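Local coordinates for protein Old Yellow Enzyme (Pichia, PDB 6AGZ) that probably uses its bound flavin mononucleotide to reduce enone compounds asymmetrically at their activated carbon-carbon double bond, as other old yellow enzymes do, at residues S41-T46 with K124-P129; Q55-N60 with E98-K103; D207-S212 with L220-D225; V282-P287 with S303-I308. All coordinates share one frame; numbering follows the deposited sequence.

Contact 1 of 4, residues S41-T46 with K124-P129; sequences SDFVAT and KEHGLP
Two loop excursions of a TIM barrel meet here through a single aromatic pair, F43 from the loop that follows strand 29-31 and H126 from the end of helix 120-125. The side chains come from opposite directions, and CE2 of F43 approaches NE2 of H126 to 4.0 Å. The imidazole nitrogen lies at the edge of the phenyl ring, near its plane. Ring centroids are 5.8 Å apart and the planes make 48°, an oblique meeting. F43 has positive phi, a left-handed backbone conformation. With CG anti to the carbonyl carbon (chi1 -43°), its ring is directed at H126, and the carbonyl oxygen S41 O sits over the centre of one ring face, 3.8 Å above the plane. On the other side, H126 is the first residue to leave helical geometry, and G127, again with positive phi, is the C-prime residue of a Schellman motif in which G127 N bonds to K124 O at 2.7 Å. H126 points toward F43, its ND1 hydrogen-bonded back to L122 O in the same helix. The contact is small and half at the surface: F43 is buried, H126 exposed. It is a link between loops on the periphery of the barrel, its centre about 19 Å from the centre of the chain; the F43 side chain lies about 14 Å from the FMN. L77, from another loop, touches both rings; Q89 of helix 87-102 packs on F43, and R88 of that helix forms a salt bridge with D42.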
# COMPACT_ATOMS: atom_id res chain seq x y z
N SER A 41 -17.69 -12.11 -37.00
CA SER A 41 -16.59 -13.05 -36.91
C SER A 41 -15.29 -12.44 -37.42
O SER A 41 -14.21 -12.94 -37.09
CB SER A 41 -16.91 -14.33 -37.68
OG SER A 41 -16.93 -14.09 -39.08
N ASP A 42 -15.38 -11.37 -38.21
CA ASP A 42 -14.24 -10.59 -38.66
C ASP A 42 -13.78 -9.57 -37.62
O ASP A 42 -12.85 -8.81 -37.91
CB ASP A 42 -14.60 -9.86 -39.96
CG ASP A 42 -13.80 -10.36 -41.14
OD1 ASP A 42 -13.14 -11.41 -41.01
OD2 ASP A 42 -13.84 -9.70 -42.20
N PHE A 43 -14.41 -9.54 -36.45
CA PHE A 43 -14.11 -8.59 -35.38
C PHE A 43 -14.42 -7.15 -35.80
O PHE A 43 -13.70 -6.22 -35.44
CB PHE A 43 -12.66 -8.72 -34.90
CG PHE A 43 -12.20 -10.14 -34.75
CD1 PHE A 43 -12.70 -10.94 -33.74
CD2 PHE A 43 -11.26 -10.68 -35.61
CE1 PHE A 43 -12.28 -12.25 -33.59
CE2 PHE A 43 -10.83 -11.98 -35.48
CZ PHE A 43 -11.34 -12.77 -34.47
N VAL A 44 -15.51 -6.98 -36.55
CA VAL A 44 -15.95 -5.67 -37.01
C VAL A 44 -17.19 -5.27 -36.22
O VAL A 44 -18.09 -6.09 -36.00
CB VAL A 44 -16.24 -5.67 -38.53
CG1 VAL A 44 -16.65 -4.29 -39.00
CG2 VAL A 44 -15.02 -6.17 -39.30
N ALA A 45 -17.24 -4.01 -35.79
CA ALA A 45 -18.39 -3.51 -35.05
C ALA A 45 -19.64 -3.51 -35.93
O ALA A 45 -19.56 -3.31 -37.15
CB ALA A 45 -18.12 -2.11 -34.51
N THR A 46 -20.79 -3.72 -35.30
CA THR A 46 -22.04 -3.93 -36.02
C THR A 46 -23.02 -2.80 -35.76
O THR A 46 -22.87 -2.00 -34.83
CB THR A 46 -22.67 -5.27 -35.63
OG1 THR A 46 -22.86 -5.31 -34.21
CG2 THR A 46 -21.78 -6.42 -36.05
N LYS A 124 -4.75 -20.34 -33.19
CA LYS A 124 -4.12 -21.26 -34.13
C LYS A 124 -4.73 -21.14 -35.52
O LYS A 124 -4.00 -21.07 -36.52
CB LYS A 124 -4.26 -22.70 -33.61
CG LYS A 124 -3.79 -23.76 -34.59
CD LYS A 124 -2.46 -24.35 -34.16
CE LYS A 124 -2.08 -25.54 -35.03
NZ LYS A 124 -0.77 -26.11 -34.65
N GLU A 125 -6.06 -21.11 -35.60
CA GLU A 125 -6.73 -20.96 -36.89
C GLU A 125 -6.40 -19.64 -37.56
O GLU A 125 -6.50 -19.54 -38.79
CB GLU A 125 -8.24 -21.11 -36.72
CG GLU A 125 -8.67 -22.48 -36.24
CD GLU A 125 -10.14 -22.55 -35.91
OE1 GLU A 125 -10.82 -21.50 -35.98
OE2 GLU A 125 -10.63 -23.65 -35.59
N HIS A 126 -6.01 -18.62 -36.79
CA HIS A 126 -5.49 -17.39 -37.37
C HIS A 126 -3.97 -17.38 -37.45
O HIS A 126 -3.38 -16.31 -37.68
CB HIS A 126 -5.99 -16.18 -36.57
CG HIS A 126 -7.44 -15.88 -36.79
ND1 HIS A 126 -8.45 -16.55 -36.13
CD2 HIS A 126 -8.06 -14.99 -37.60
CE1 HIS A 126 -9.62 -16.08 -36.52
NE2 HIS A 126 -9.41 -15.14 -37.41
N GLY A 127 -3.33 -18.53 -37.27
CA GLY A 127 -1.89 -18.62 -37.43
C GLY A 127 -1.08 -17.89 -36.38
O GLY A 127 0.03 -17.43 -36.67
N LEU A 128 -1.59 -17.79 -35.16
CA LEU A 128 -0.94 -17.01 -34.12
C LEU A 128 -0.57 -17.88 -32.93
O LEU A 128 -1.30 -18.83 -32.60
CB LEU A 128 -1.85 -15.86 -33.65
CG LEU A 128 -2.18 -14.81 -34.71
CD1 LEU A 128 -3.41 -14.01 -34.31
CD2 LEU A 128 -0.99 -13.89 -34.92
N PRO A 129 0.55 -17.60 -32.28
CA PRO A 129 0.94 -18.37 -31.09
C PRO A 129 0.14 -17.94 -29.86
O PRO A 129 -0.64 -16.99 -29.88
CB PRO A 129 2.42 -18.03 -30.93
CG PRO A 129 2.57 -16.69 -31.55
CD PRO A 129 1.60 -16.67 -32.70

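Contact 2 of 4, residues Q55-N60 with E98-K103; sequences QRAENN and EEVHKK
A57, in the last turn of helix 47-57, presses its methyl group against the end of helix 87-102, and this is the tight part of the contact. A57 CB stands 3.5 Å from K103 CB, closer than usual for two carbons, and 3.8 Å from V100 CG1. The methyl also meets V100 O, and K103 CB in turn lies 3.4 Å from A57 O. With so small a side chain between them, the backbones come close: the CA atoms of A57 and V100 are 5.4 Å apart. Toward solvent the fit is looser. K103 bends at chi2 (-53°) and chi4, which lays its aliphatic arm obliquely over E58, with CD 3.7 Å from E58 CB. The charged ends do not join: E58 OE2 and K103 NZ stay 5.1 Å apart, and E58 OE1 pairs with K384 instead. A salt bridge from K103 NZ to E99 OE2 is modelled but doubtful. With an alanine in place of K103 the methylene arm would be gone, which would probably leave the flank of E58 unpacked. Beside the chain ends a water bridges the segments, accepting from N59 N and donating to K103 O at 2.8 Å. The two helices are neighbours in the outer layer of the barrel, on either side of strand 63-70 in sequence; Y53 extends the packing on V100, and S105, leading into strand 106-112, bonds to A57 O.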
# COMPACT_ATOMS: atom_id res chain seq x y z
N GLN A 55 -28.09 4.44 -27.68
CA GLN A 55 -29.11 4.60 -26.66
C GLN A 55 -28.52 5.00 -25.32
O GLN A 55 -29.16 5.73 -24.55
CB GLN A 55 -29.91 3.30 -26.51
CG GLN A 55 -30.64 2.87 -27.77
CD GLN A 55 -31.36 1.55 -27.59
OE1 GLN A 55 -31.92 1.27 -26.53
NE2 GLN A 55 -31.34 0.72 -28.63
N ARG A 56 -27.30 4.56 -25.03
CA ARG A 56 -26.64 4.89 -23.77
C ARG A 56 -25.90 6.21 -23.82
O ARG A 56 -25.53 6.74 -22.76
CB ARG A 56 -25.69 3.75 -23.39
CG ARG A 56 -26.45 2.52 -22.95
CD ARG A 56 -25.67 1.23 -23.11
NE ARG A 56 -26.48 0.10 -22.65
CZ ARG A 56 -27.45 -0.46 -23.36
NH1 ARG A 56 -27.74 -0.01 -24.57
NH2 ARG A 56 -28.14 -1.48 -22.86
N ALA A 57 -25.67 6.76 -25.01
CA ALA A 57 -25.16 8.12 -25.14
C ALA A 57 -26.27 9.16 -25.17
O ALA A 57 -26.00 10.35 -24.98
CB ALA A 57 -24.29 8.24 -26.39
N GLU A 58 -27.51 8.73 -25.41
CA GLU A 58 -28.64 9.65 -25.42
C GLU A 58 -29.01 10.07 -24.01
O GLU A 58 -29.07 9.25 -23.09
CB GLU A 58 -29.84 8.99 -26.10
CG GLU A 58 -31.07 9.87 -26.25
CD GLU A 58 -32.29 9.10 -26.71
OE1 GLU A 58 -32.45 7.93 -26.29
OE2 GLU A 58 -33.09 9.65 -27.50
N ASN A 59 -29.26 11.37 -23.84
CA ASN A 59 -29.69 11.94 -22.55
C ASN A 59 -28.69 11.63 -21.44
O ASN A 59 -29.08 11.41 -20.29
CB ASN A 59 -31.09 11.46 -22.17
CG ASN A 59 -32.15 11.85 -23.19
OD1 ASN A 59 -32.10 12.94 -23.76
ND2 ASN A 59 -33.11 10.96 -23.41
N ASN A 60 -27.40 11.60 -21.77
CA ASN A 60 -26.39 11.22 -20.79
C ASN A 60 -25.40 12.33 -20.50
O ASN A 60 -25.30 12.78 -19.35
CB ASN A 60 -25.66 9.96 -21.27
CG ASN A 60 -24.79 9.33 -20.19
OD1 ASN A 60 -24.55 9.92 -19.14
ND2 ASN A 60 -24.30 8.13 -20.46
N GLU A 98 -18.77 8.78 -33.67
CA GLU A 98 -19.48 9.94 -34.19
C GLU A 98 -20.92 9.96 -33.71
O GLU A 98 -21.46 11.03 -33.41
CB GLU A 98 -19.41 9.95 -35.72
CG GLU A 98 -18.03 10.23 -36.27
CD GLU A 98 -17.96 10.11 -37.78
OE1 GLU A 98 -18.94 9.64 -38.38
OE2 GLU A 98 -16.92 10.49 -38.36
N GLU A 99 -21.56 8.80 -33.63
CA GLU A 99 -22.93 8.77 -33.11
C GLU A 99 -22.97 9.08 -31.62
O GLU A 99 -23.85 9.82 -31.16
CB GLU A 99 -23.57 7.41 -33.39
CG GLU A 99 -24.91 7.20 -32.69
CD GLU A 99 -26.03 8.05 -33.26
OE1 GLU A 99 -25.82 8.75 -34.27
OE2 GLU A 99 -27.15 8.02 -32.69
N VAL A 100 -22.02 8.54 -30.85
CA VAL A 100 -21.98 8.82 -29.41
C VAL A 100 -21.80 10.31 -29.16
O VAL A 100 -22.45 10.89 -28.28
CB VAL A 100 -20.87 7.99 -28.74
CG1 VAL A 100 -20.58 8.51 -27.34
CG2 VAL A 100 -21.26 6.52 -28.69
N HIS A 101 -20.93 10.96 -29.94
CA HIS A 101 -20.71 12.39 -29.76
C HIS A 101 -21.90 13.21 -30.24
O HIS A 101 -22.23 14.24 -29.65
CB HIS A 101 -19.43 12.82 -30.49
CG HIS A 101 -18.17 12.40 -29.80
ND1 HIS A 101 -16.98 12.21 -30.47
CD2 HIS A 101 -17.91 12.14 -28.49
CE1 HIS A 101 -16.05 11.85 -29.61
NE2 HIS A 101 -16.59 11.80 -28.40
N LYS A 102 -22.55 12.77 -31.33
CA LYS A 102 -23.77 13.43 -31.77
C LYS A 102 -24.83 13.40 -30.68
O LYS A 102 -25.58 14.36 -30.50
CB LYS A 102 -24.28 12.77 -33.06
CG LYS A 102 -25.49 13.45 -33.68
CD LYS A 102 -25.98 12.65 -34.88
CE LYS A 102 -27.26 13.24 -35.46
NZ LYS A 102 -27.87 12.36 -36.49
N LYS A 103 -24.89 12.30 -29.94
CA LYS A 103 -25.81 12.17 -28.82
C LYS A 103 -25.49 13.12 -27.67
O LYS A 103 -26.35 13.33 -26.81
CB LYS A 103 -25.81 10.73 -28.31
CG LYS A 103 -26.77 9.81 -29.03
CD LYS A 103 -28.17 10.38 -29.04
CE LYS A 103 -29.02 9.71 -30.10
NZ LYS A 103 -28.88 8.23 -30.05
O HOH W 1 -29.04 13.25 -26.01

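Contact 3 of 4, residues D207-S212 with L220-D225; sequences DKYGGS and LLEVID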
# COMPACT_ATOMS: atom_id res chain seq x y z
N ASP A 207 14.47 -11.96 -16.66
CA ASP A 207 15.00 -10.76 -17.30
C ASP A 207 14.39 -9.54 -16.61
O ASP A 207 13.79 -9.63 -15.54
CB ASP A 207 14.76 -10.79 -18.81
CG ASP A 207 13.29 -10.87 -19.18
OD1 ASP A 207 12.41 -10.68 -18.31
OD2 ASP A 207 13.01 -11.12 -20.37
N LYS A 208 14.55 -8.36 -17.23
CA LYS A 208 14.09 -7.13 -16.59
C LYS A 208 12.57 -6.99 -16.58
O LYS A 208 12.08 -5.96 -16.09
CB LYS A 208 14.72 -5.92 -17.28
CG LYS A 208 14.22 -5.66 -18.69
CD LYS A 208 14.65 -4.28 -19.16
CE LYS A 208 14.23 -4.01 -20.59
NZ LYS A 208 14.59 -2.63 -21.01
N TYR A 209 11.81 -7.95 -17.09
CA TYR A 209 10.36 -7.90 -17.05
C TYR A 209 9.76 -8.80 -15.98
O TYR A 209 8.54 -8.98 -15.94
CB TYR A 209 9.77 -8.24 -18.42
CG TYR A 209 9.99 -7.15 -19.45
CD1 TYR A 209 9.20 -6.01 -19.45
CD2 TYR A 209 11.00 -7.25 -20.40
CE1 TYR A 209 9.39 -5.00 -20.38
CE2 TYR A 209 11.20 -6.25 -21.34
CZ TYR A 209 10.40 -5.13 -21.32
OH TYR A 209 10.59 -4.13 -22.25
N GLY A 210 10.60 -9.38 -15.11
CA GLY A 210 10.12 -10.16 -14.00
C GLY A 210 11.18 -10.22 -12.91
O GLY A 210 12.32 -9.79 -13.10
N GLY A 211 10.78 -10.76 -11.76
CA GLY A 211 11.69 -10.95 -10.65
C GLY A 211 11.70 -9.86 -9.60
O GLY A 211 12.41 -9.99 -8.60
N SER A 212 10.94 -8.78 -9.80
CA SER A 212 10.83 -7.74 -8.79
C SER A 212 9.56 -6.94 -9.07
O SER A 212 8.90 -7.13 -10.09
CB SER A 212 12.06 -6.82 -8.78
OG SER A 212 12.08 -5.97 -9.91
N LEU A 220 3.81 -2.73 -18.31
CA LEU A 220 2.69 -1.79 -18.22
C LEU A 220 3.16 -0.35 -18.33
O LEU A 220 2.63 0.43 -19.12
CB LEU A 220 1.92 -2.01 -16.92
CG LEU A 220 0.85 -0.95 -16.62
CD1 LEU A 220 -0.26 -0.98 -17.66
CD2 LEU A 220 0.29 -1.11 -15.22
N LEU A 221 4.18 0.01 -17.55
CA LEU A 221 4.65 1.40 -17.53
C LEU A 221 5.26 1.81 -18.86
O LEU A 221 5.12 2.96 -19.28
CB LEU A 221 5.65 1.60 -16.39
CG LEU A 221 5.06 1.51 -14.98
CD1 LEU A 221 6.15 1.73 -13.94
CD2 LEU A 221 3.93 2.51 -14.80
N GLU A 222 5.95 0.88 -19.54
CA GLU A 222 6.51 1.20 -20.84
C GLU A 222 5.41 1.41 -21.88
O GLU A 222 5.48 2.35 -22.68
CB GLU A 222 7.47 0.09 -21.28
CG GLU A 222 8.74 0.02 -20.45
CD GLU A 222 9.70 -1.06 -20.92
OE1 GLU A 222 9.28 -1.96 -21.68
OE2 GLU A 222 10.89 -1.01 -20.53
N VAL A 223 4.39 0.56 -21.87
CA VAL A 223 3.24 0.76 -22.75
C VAL A 223 2.59 2.11 -22.47
O VAL A 223 2.27 2.87 -23.39
CB VAL A 223 2.23 -0.39 -22.58
CG1 VAL A 223 0.93 -0.06 -23.30
CG2 VAL A 223 2.81 -1.69 -23.12
N ILE A 224 2.40 2.43 -21.18
CA ILE A 224 1.79 3.70 -20.81
C ILE A 224 2.61 4.87 -21.32
O ILE A 224 2.07 5.85 -21.85
CB ILE A 224 1.60 3.78 -19.28
CG1 ILE A 224 0.59 2.73 -18.81
CG2 ILE A 224 1.14 5.17 -18.87
CD1 ILE A 224 -0.76 2.84 -19.48
N ASP A 225 3.94 4.80 -21.18
CA ASP A 225 4.78 5.91 -21.61
C ASP A 225 4.75 6.08 -23.12
O ASP A 225 4.64 7.21 -23.62
CB ASP A 225 6.22 5.69 -21.13
CG ASP A 225 6.34 5.80 -19.62
OD1 ASP A 225 5.45 6.40 -18.99
OD2 ASP A 225 7.34 5.28 -19.07
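A type I beta turn from D207 to G210, reinforced by an Asx turn, presents Y209 to E222 on the barrel helix 218-231. Y209 OH donates to E222 OE1 at 2.6 Å, reaching the syn lone pair of that oxygen. The acceptor lies at the edge of the phenol, in its plane, while the carboxylate plane is turned 85° from the ring. The glutamate runs extended from CG (chi2 -179°), which carries its carboxylate out from the helix to the loop. K165 of helix 158-179 makes a salt bridge to the same OE1, so two donors grip one oxygen. A phenylalanine in place of Y209 would lack the hydroxyl, and E222 OE1 would probably lose its tie to the loop, though K165 would remain. K208 NZ stands 4.1 Å from E222 OE2, too far for a salt bridge. Within the turn, D207 OD1 accepts from Y209 N at 3.0 Å, met from above the carboxylate plane. The tyrosine ring itself packs on L158, I161 and F197. The loop between helices 193-198 and 213-216, part of the beta-alpha connection after strand 183-187, is here tied to helix 218-231 of the outer layer of the (beta/alpha)8 barrel.

Contact 4 of 4, residues V282-P287 with S303-I308; sequences VSIVEP and SWMLQI
I284 on barrel strand 281-285 meets two consecutive residues of helix 303-308, M305 and L306, one with each of its branches. The helix opens at S303, whose backbone N bonds to the side chain of D301. W304 makes no contact with the strand segment; its NE1 bonds to Y243 OH, and one face of its indole carries M305 CG, offset toward the edge of the ring system. M305 is the first to reach across. Its chain bends at chi3 (76°), bringing the terminal methyl CE to 3.6 Å from I284 CG2, with SD at 4.2 Å from that same carbon; the two side chains slide past each other in opposite directions. The contact is of the kind that builds a (beta/alpha)8 barrel: a strand residue pointing outward into the helical layer, in the link between strands 281-285 and 313-316. The FMN is about 9 Å from the I284 side chain. L306 follows, its CD2 standing 4.0 Å from I284 CD1. I284 holds CG1 between its backbone N and carbonyl carbon (chi1 71°), which sends CD1 to L306 and leaves CG2 to M305. L306 also packs on V313 of the next strand. Q307 faces the second subunit, where it packs on D301 of that chain. I308 ends the helix with its N bonded to M305 O at 2.9 Å, its side chain reaching L266 of helix 258-274 and I259 of the second subunit.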
# COMPACT_ATOMS: atom_id res chain seq x y z
N VAL A 282 -7.77 6.79 -13.66
CA VAL A 282 -7.35 5.45 -13.29
C VAL A 282 -8.59 4.68 -12.85
O VAL A 282 -9.32 5.13 -11.96
CB VAL A 282 -6.29 5.46 -12.17
CG1 VAL A 282 -6.01 4.05 -11.68
CG2 VAL A 282 -5.01 6.11 -12.67
N SER A 283 -8.83 3.53 -13.47
CA SER A 283 -10.03 2.74 -13.22
C SER A 283 -9.71 1.61 -12.24
O SER A 283 -8.75 0.86 -12.44
CB SER A 283 -10.58 2.16 -14.52
OG SER A 283 -11.79 1.46 -14.29
N ILE A 284 -10.51 1.51 -11.18
CA ILE A 284 -10.32 0.52 -10.13
C ILE A 284 -11.63 -0.19 -9.84
O ILE A 284 -12.72 0.37 -9.99
CB ILE A 284 -9.74 1.16 -8.84
CG1 ILE A 284 -10.79 2.02 -8.13
CG2 ILE A 284 -8.50 1.98 -9.15
CD1 ILE A 284 -10.30 2.57 -6.80
N VAL A 285 -11.51 -1.43 -9.40
CA VAL A 285 -12.64 -2.31 -9.12
C VAL A 285 -12.79 -2.44 -7.61
O VAL A 285 -11.83 -2.79 -6.91
CB VAL A 285 -12.45 -3.69 -9.78
CG1 VAL A 285 -13.44 -4.69 -9.20
CG2 VAL A 285 -12.61 -3.57 -11.29
N GLU A 286 -13.99 -2.17 -7.12
CA GLU A 286 -14.25 -2.29 -5.69
C GLU A 286 -14.31 -3.76 -5.30
O GLU A 286 -14.94 -4.57 -6.00
CB GLU A 286 -15.55 -1.58 -5.32
CG GLU A 286 -15.50 -0.07 -5.51
CD GLU A 286 -14.38 0.58 -4.72
OE1 GLU A 286 -14.38 0.47 -3.47
OE2 GLU A 286 -13.50 1.20 -5.34
N PRO A 287 -13.67 -4.15 -4.18
CA PRO A 287 -13.60 -5.52 -3.65
C PRO A 287 -14.95 -6.24 -3.62
O PRO A 287 -15.93 -5.67 -3.15
CB PRO A 287 -13.06 -5.32 -2.23
CG PRO A 287 -13.02 -3.82 -2.00
CD PRO A 287 -12.92 -3.21 -3.35
N SER A 303 -9.03 2.23 -0.27
CA SER A 303 -8.68 3.56 0.24
C SER A 303 -7.22 3.90 -0.03
O SER A 303 -6.90 5.01 -0.48
CB SER A 303 -8.98 3.64 1.74
OG SER A 303 -8.27 2.65 2.45
N TRP A 304 -6.32 2.94 0.22
CA TRP A 304 -4.89 3.20 0.01
C TRP A 304 -4.61 3.63 -1.42
O TRP A 304 -3.77 4.51 -1.65
CB TRP A 304 -4.08 1.95 0.37
CG TRP A 304 -4.46 0.73 -0.42
CD1 TRP A 304 -5.42 -0.18 -0.10
CD2 TRP A 304 -3.88 0.29 -1.66
NE1 TRP A 304 -5.48 -1.16 -1.06
CE2 TRP A 304 -4.55 -0.89 -2.03
CE3 TRP A 304 -2.87 0.79 -2.49
CZ2 TRP A 304 -4.23 -1.60 -3.19
CZ3 TRP A 304 -2.56 0.09 -3.64
CH2 TRP A 304 -3.24 -1.09 -3.98
N MET A 305 -5.31 3.04 -2.39
CA MET A 305 -5.14 3.46 -3.78
C MET A 305 -5.40 4.95 -3.91
O MET A 305 -4.58 5.69 -4.48
CB MET A 305 -6.07 2.66 -4.69
CG MET A 305 -5.93 1.15 -4.55
SD MET A 305 -6.87 0.21 -5.76
CE MET A 305 -5.87 0.43 -7.22
N LEU A 306 -6.51 5.43 -3.35
CA LEU A 306 -6.84 6.85 -3.44
C LEU A 306 -5.84 7.71 -2.68
O LEU A 306 -5.75 8.91 -2.94
CB LEU A 306 -8.25 7.10 -2.92
CG LEU A 306 -9.47 6.62 -3.72
CD1 LEU A 306 -10.42 7.78 -3.99
CD2 LEU A 306 -9.11 5.92 -5.03
N GLN A 307 -5.09 7.12 -1.74
CA GLN A 307 -4.02 7.87 -1.08
C GLN A 307 -2.90 8.21 -2.05
O GLN A 307 -2.28 9.27 -1.93
CB GLN A 307 -3.46 7.07 0.10
CG GLN A 307 -4.29 7.12 1.36
CD GLN A 307 -3.52 6.64 2.58
OE1 GLN A 307 -3.98 5.78 3.32
NE2 GLN A 307 -2.33 7.20 2.78
N ILE A 308 -2.63 7.33 -3.01
CA ILE A 308 -1.46 7.48 -3.87
C ILE A 308 -1.82 8.28 -5.11
O ILE A 308 -1.21 9.32 -5.40
CB ILE A 308 -0.87 6.11 -4.25
CG1 ILE A 308 -0.59 5.28 -2.99
CG2 ILE A 308 0.40 6.29 -5.06
CD1 ILE A 308 -0.20 3.85 -3.28

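In the fold
All four contacts tie parts of one TIM barrel, but at different depths. Contact 4 is the buried one, purely apolar, joining a barrel strand to its short helix beside the subunit interface. Contact 2 joins two helices of the outer layer and grades from close aliphatic packing to a charged, water-bridged side. Contacts 1 and 3 involve loops: the first is a slight meeting of two rings, the second a polar tie centred on one carboxylate. Helix 87-102 serves twice, supplying contact 2 and flanking the loop of contact 1. Contacts 2 and 3 lie on opposite sides of the chain's centre, about 37 Å apart between their centres.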